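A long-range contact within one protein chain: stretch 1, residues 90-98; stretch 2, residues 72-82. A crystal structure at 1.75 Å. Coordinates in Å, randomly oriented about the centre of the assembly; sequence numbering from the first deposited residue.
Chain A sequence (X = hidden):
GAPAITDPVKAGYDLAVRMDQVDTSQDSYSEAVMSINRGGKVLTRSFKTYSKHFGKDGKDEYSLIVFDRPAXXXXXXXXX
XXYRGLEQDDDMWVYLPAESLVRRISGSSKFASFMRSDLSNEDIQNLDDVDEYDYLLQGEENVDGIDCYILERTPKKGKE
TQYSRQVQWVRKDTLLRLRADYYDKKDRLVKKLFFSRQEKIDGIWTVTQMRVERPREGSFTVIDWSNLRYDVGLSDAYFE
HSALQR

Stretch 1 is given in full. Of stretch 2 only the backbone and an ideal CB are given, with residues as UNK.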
# COMPACT_ATOMS: atom_id res chain seq x y z
N ASP A 90 -8.81 -0.45 10.66
CA ASP A 90 -8.32 0.81 10.12
C ASP A 90 -9.49 1.65 9.69
O ASP A 90 -10.46 1.11 9.12
CB ASP A 90 -7.39 0.59 8.92
CG ASP A 90 -6.00 0.05 9.22
OD1 ASP A 90 -5.68 -0.19 10.42
OD2 ASP A 90 -5.21 -0.11 8.26
N ASP A 91 -9.44 2.94 10.01
CA ASP A 91 -10.44 3.92 9.65
C ASP A 91 -10.08 4.59 8.31
O ASP A 91 -8.93 4.95 8.04
CB ASP A 91 -10.58 4.99 10.76
CG ASP A 91 -11.25 4.50 12.02
OD1 ASP A 91 -12.30 3.85 11.92
OD2 ASP A 91 -10.75 4.82 13.12
N MSE A 92 -11.07 4.76 7.49
CA MSE A 92 -10.85 5.38 6.20
C MSE A 92 -12.09 6.18 5.80
O MSE A 92 -13.24 5.74 6.00
CB MSE A 92 -10.53 4.32 5.14
CG MSE A 92 -10.28 4.89 3.76
SE MSE A 92 -9.79 3.50 2.49
CE MSE A 92 -8.22 2.93 3.26
N TRP A 93 -11.83 7.34 5.24
CA TRP A 93 -12.86 8.24 4.73
C TRP A 93 -12.43 8.86 3.39
O TRP A 93 -11.24 9.08 3.14
CB TRP A 93 -13.15 9.36 5.71
CG TRP A 93 -13.62 8.93 7.07
CD1 TRP A 93 -14.91 8.83 7.49
CD2 TRP A 93 -12.80 8.71 8.22
NE1 TRP A 93 -14.95 8.53 8.83
CE2 TRP A 93 -13.66 8.46 9.31
CE3 TRP A 93 -11.41 8.70 8.44
CZ2 TRP A 93 -13.19 8.23 10.60
CZ3 TRP A 93 -10.94 8.48 9.72
CH2 TRP A 93 -11.82 8.23 10.78
N VAL A 94 -13.41 9.18 2.57
CA VAL A 94 -13.17 9.87 1.30
C VAL A 94 -14.06 11.10 1.24
O VAL A 94 -15.25 10.99 1.55
CB VAL A 94 -13.38 8.95 0.04
CG1 VAL A 94 -14.78 8.33 -0.01
CG2 VAL A 94 -13.07 9.70 -1.27
N TYR A 95 -13.48 12.27 0.88
CA TYR A 95 -14.21 13.49 0.54
C TYR A 95 -14.37 13.49 -1.00
O TYR A 95 -13.37 13.43 -1.72
CB TYR A 95 -13.51 14.76 1.05
CG TYR A 95 -14.16 16.01 0.51
CD1 TYR A 95 -15.27 16.57 1.15
CD2 TYR A 95 -13.71 16.61 -0.66
CE1 TYR A 95 -15.92 17.68 0.62
CE2 TYR A 95 -14.34 17.73 -1.19
CZ TYR A 95 -15.44 18.28 -0.54
OH TYR A 95 -16.06 19.38 -1.05
N LEU A 96 -15.62 13.50 -1.48
CA LEU A 96 -15.98 13.50 -2.91
C LEU A 96 -16.38 14.92 -3.34
O LEU A 96 -17.38 15.42 -2.85
CB LEU A 96 -17.11 12.50 -3.18
CG LEU A 96 -16.78 11.02 -2.85
CD1 LEU A 96 -18.07 10.19 -2.74
CD2 LEU A 96 -15.85 10.41 -3.88
N PRO A 97 -15.59 15.58 -4.23
CA PRO A 97 -15.88 16.98 -4.57
C PRO A 97 -17.21 17.21 -5.30
O PRO A 97 -17.77 18.29 -5.13
CB PRO A 97 -14.70 17.38 -5.47
CG PRO A 97 -14.18 16.04 -6.04
CD PRO A 97 -14.33 15.13 -4.87
N ALA A 98 -17.67 16.24 -6.13
CA ALA A 98 -18.93 16.37 -6.91
C ALA A 98 -20.18 16.49 -6.02
O ALA A 98 -21.15 17.14 -6.42
CB ALA A 98 -19.10 15.19 -7.84
N UNK A 72 -11.92 16.49 -13.10
CA UNK A 72 -13.04 15.72 -12.55
C UNK A 72 -12.75 15.09 -11.19
O UNK A 72 -13.70 14.85 -10.46
CB UNK A 72 -13.43 14.62 -13.54
N UNK A 73 -11.47 14.85 -10.84
CA UNK A 73 -11.11 14.25 -9.55
C UNK A 73 -10.48 15.30 -8.60
O UNK A 73 -10.28 15.03 -7.41
CB UNK A 73 -10.14 13.09 -9.77
N UNK A 74 -10.13 16.47 -9.13
CA UNK A 74 -9.54 17.54 -8.31
C UNK A 74 -10.34 17.76 -7.03
O UNK A 74 -11.56 17.95 -7.09
CB UNK A 74 -9.47 18.84 -9.11
N UNK A 75 -9.66 17.75 -5.89
CA UNK A 75 -10.35 17.95 -4.61
C UNK A 75 -10.70 16.66 -3.87
O UNK A 75 -11.08 16.72 -2.69
CB UNK A 75 -11.63 18.75 -4.85
N UNK A 76 -10.61 15.48 -4.54
CA UNK A 76 -10.88 14.20 -3.85
C UNK A 76 -9.78 14.03 -2.80
O UNK A 76 -8.62 14.28 -3.08
CB UNK A 76 -10.91 13.02 -4.82
N UNK A 77 -10.18 13.67 -1.59
CA UNK A 77 -9.28 13.45 -0.48
C UNK A 77 -9.63 12.15 0.25
O UNK A 77 -10.80 11.89 0.52
CB UNK A 77 -9.33 14.64 0.48
N UNK A 78 -8.61 11.36 0.57
CA UNK A 78 -8.71 10.15 1.39
C UNK A 78 -7.98 10.35 2.68
O UNK A 78 -6.81 10.74 2.65
CB UNK A 78 -8.16 8.93 0.65
N UNK A 79 -8.66 10.10 3.82
CA UNK A 79 -8.05 10.17 5.14
C UNK A 79 -7.95 8.73 5.68
O UNK A 79 -8.95 8.03 5.70
CB UNK A 79 -8.86 11.07 6.08
N UNK A 80 -6.75 8.27 6.03
CA UNK A 80 -6.58 6.90 6.51
C UNK A 80 -5.94 6.93 7.89
O UNK A 80 -4.92 7.59 8.07
CB UNK A 80 -5.73 6.08 5.54
N UNK A 81 -6.57 6.26 8.86
CA UNK A 81 -6.07 6.05 10.22
C UNK A 81 -5.82 4.56 10.35
O UNK A 81 -6.76 3.77 10.52
CB UNK A 81 -7.05 6.56 11.28
N UNK A 82 -4.56 4.17 10.12
CA UNK A 82 -4.11 2.78 10.09
C UNK A 82 -3.45 2.45 11.43
O UNK A 82 -2.55 3.16 11.87
CB UNK A 82 -3.14 2.54 8.93

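Positions 72 and 73 point their CA-to-CB bonds away from stretch 1, and nothing of it lies within 5.5 Å of either ideal CB. Many side chains would suit. They are Asp72 and Val73. Position 74 also points away, so the choice is again wide; it is Asn74, whose backbone O lies 3.4 Å from Pro97 CG.

Position 75 has phi 97° and psi -13°. An ideal CB here would sit 3.4 Å from Pro97 CB and would jam against the carbonyl O of position 74. Glycine is called for, and Gly75 is found. It is the third residue of a type II turn running from 73 to 76. Its O meets the edge of the Tyr95 ring, 3.3 Å from CD2.

At position 76 the bond points sideways, with Tyr95 O and Pro97 CD each 4.0 Å from the ideal CB. A small or branched side chain would fit, such as serine, threonine or valine. It is Thr76. Its OG1 donates to Val73 O at 2.7 Å, which reinforces the turn, and its CG2 lies 3.8 Å from Val94 CG2.

From 77 the chain runs antiparallel to strand 91-96. Position 77 pairs with Tyr95, on the same face as that side chain, and the ideal CB is 4.2 Å from Tyr95 CB. A long, flexible residue would do, as would many others. Lys77 is deposited; its end leads away. Its backbone N donates to Tyr95 O (3.2 Å) and its O accepts from Tyr95 N (2.7 Å).

Position 78 lies opposite Val94, on the other face. An aliphatic or aromatic group would suit the methyls there. Tyr78 lays a ring face under Val94 CG2, which is 3.7 Å from the ring centroid.

Position 79 pairs with Trp93, with CE3 4.2 Å from the ideal CB. A sizeable apolar side chain, such as leucine, isoleucine or methionine, would suit. It is Leu79, whose CG packs 4.1 Å from Trp93 CE3.

Position 80 faces the selenomethionine Met92, with CE 4.6 Å from the ideal CB. Valine, isoleucine or leucine would suit. Val80 brings CG2 to 3.9 Å from Met92 CE.

Position 81 stands beside Asp91 and the far end of the Trp93 ring. A basic, polar or broad aromatic residue could serve. It is Trp81, whose face receives the edge of Trp93, planes at 78°; Trp93 CH2 and Trp81 CE3 are 3.6 Å apart.

Position 82 has Asp90 OD2 3.4 Å from its ideal CB, so a short donor is favoured: serine or threonine. Ser82 OG donates to Asp90 OD2 at 2.7 Å.

Stretch 2 72-82: DVNGTKYLVWS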
# COMPACT_ATOMS: atom_id res chain seq x y z
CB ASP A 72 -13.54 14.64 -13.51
CG ASP A 72 -14.62 15.15 -14.48
OD1 ASP A 72 -15.80 15.25 -14.07
OD2 ASP A 72 -14.27 15.47 -15.64
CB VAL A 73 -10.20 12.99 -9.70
CG1 VAL A 73 -10.81 11.98 -10.66
CG2 VAL A 73 -8.77 13.35 -10.07
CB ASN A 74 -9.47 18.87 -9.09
CG ASN A 74 -9.01 20.02 -8.23
OD1 ASN A 74 -9.80 20.82 -7.73
ND2 ASN A 74 -7.72 20.13 -8.04
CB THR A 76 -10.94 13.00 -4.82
OG1 THR A 76 -11.79 13.33 -5.92
CG2 THR A 76 -11.44 11.69 -4.12
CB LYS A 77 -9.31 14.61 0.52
CG LYS A 77 -8.79 15.95 -0.00
CD LYS A 77 -9.10 17.02 1.02
CE LYS A 77 -8.37 18.30 0.78
NZ LYS A 77 -8.44 19.20 1.95
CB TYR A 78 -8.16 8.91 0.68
CG TYR A 78 -9.03 8.40 -0.43
CD1 TYR A 78 -9.04 9.03 -1.68
CD2 TYR A 78 -9.81 7.26 -0.25
CE1 TYR A 78 -9.83 8.54 -2.72
CE2 TYR A 78 -10.60 6.77 -1.29
CZ TYR A 78 -10.58 7.39 -2.52
OH TYR A 78 -11.36 6.90 -3.55
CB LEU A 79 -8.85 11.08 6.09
CG LEU A 79 -8.33 11.24 7.54
CD1 LEU A 79 -6.89 11.71 7.58
CD2 LEU A 79 -9.19 12.21 8.32
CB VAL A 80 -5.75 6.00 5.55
CG1 VAL A 80 -5.74 4.54 6.03
CG2 VAL A 80 -6.21 6.11 4.09
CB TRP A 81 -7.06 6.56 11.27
CG TRP A 81 -7.26 8.04 11.32
CD1 TRP A 81 -6.65 8.99 10.56
CD2 TRP A 81 -8.20 8.73 12.16
NE1 TRP A 81 -7.13 10.24 10.89
CE2 TRP A 81 -8.08 10.11 11.88
CE3 TRP A 81 -9.10 8.32 13.17
CZ2 TRP A 81 -8.83 11.08 12.54
CZ3 TRP A 81 -9.86 9.28 13.82
CH2 TRP A 81 -9.72 10.64 13.50
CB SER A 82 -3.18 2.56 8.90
OG SER A 82 -2.90 1.20 8.64
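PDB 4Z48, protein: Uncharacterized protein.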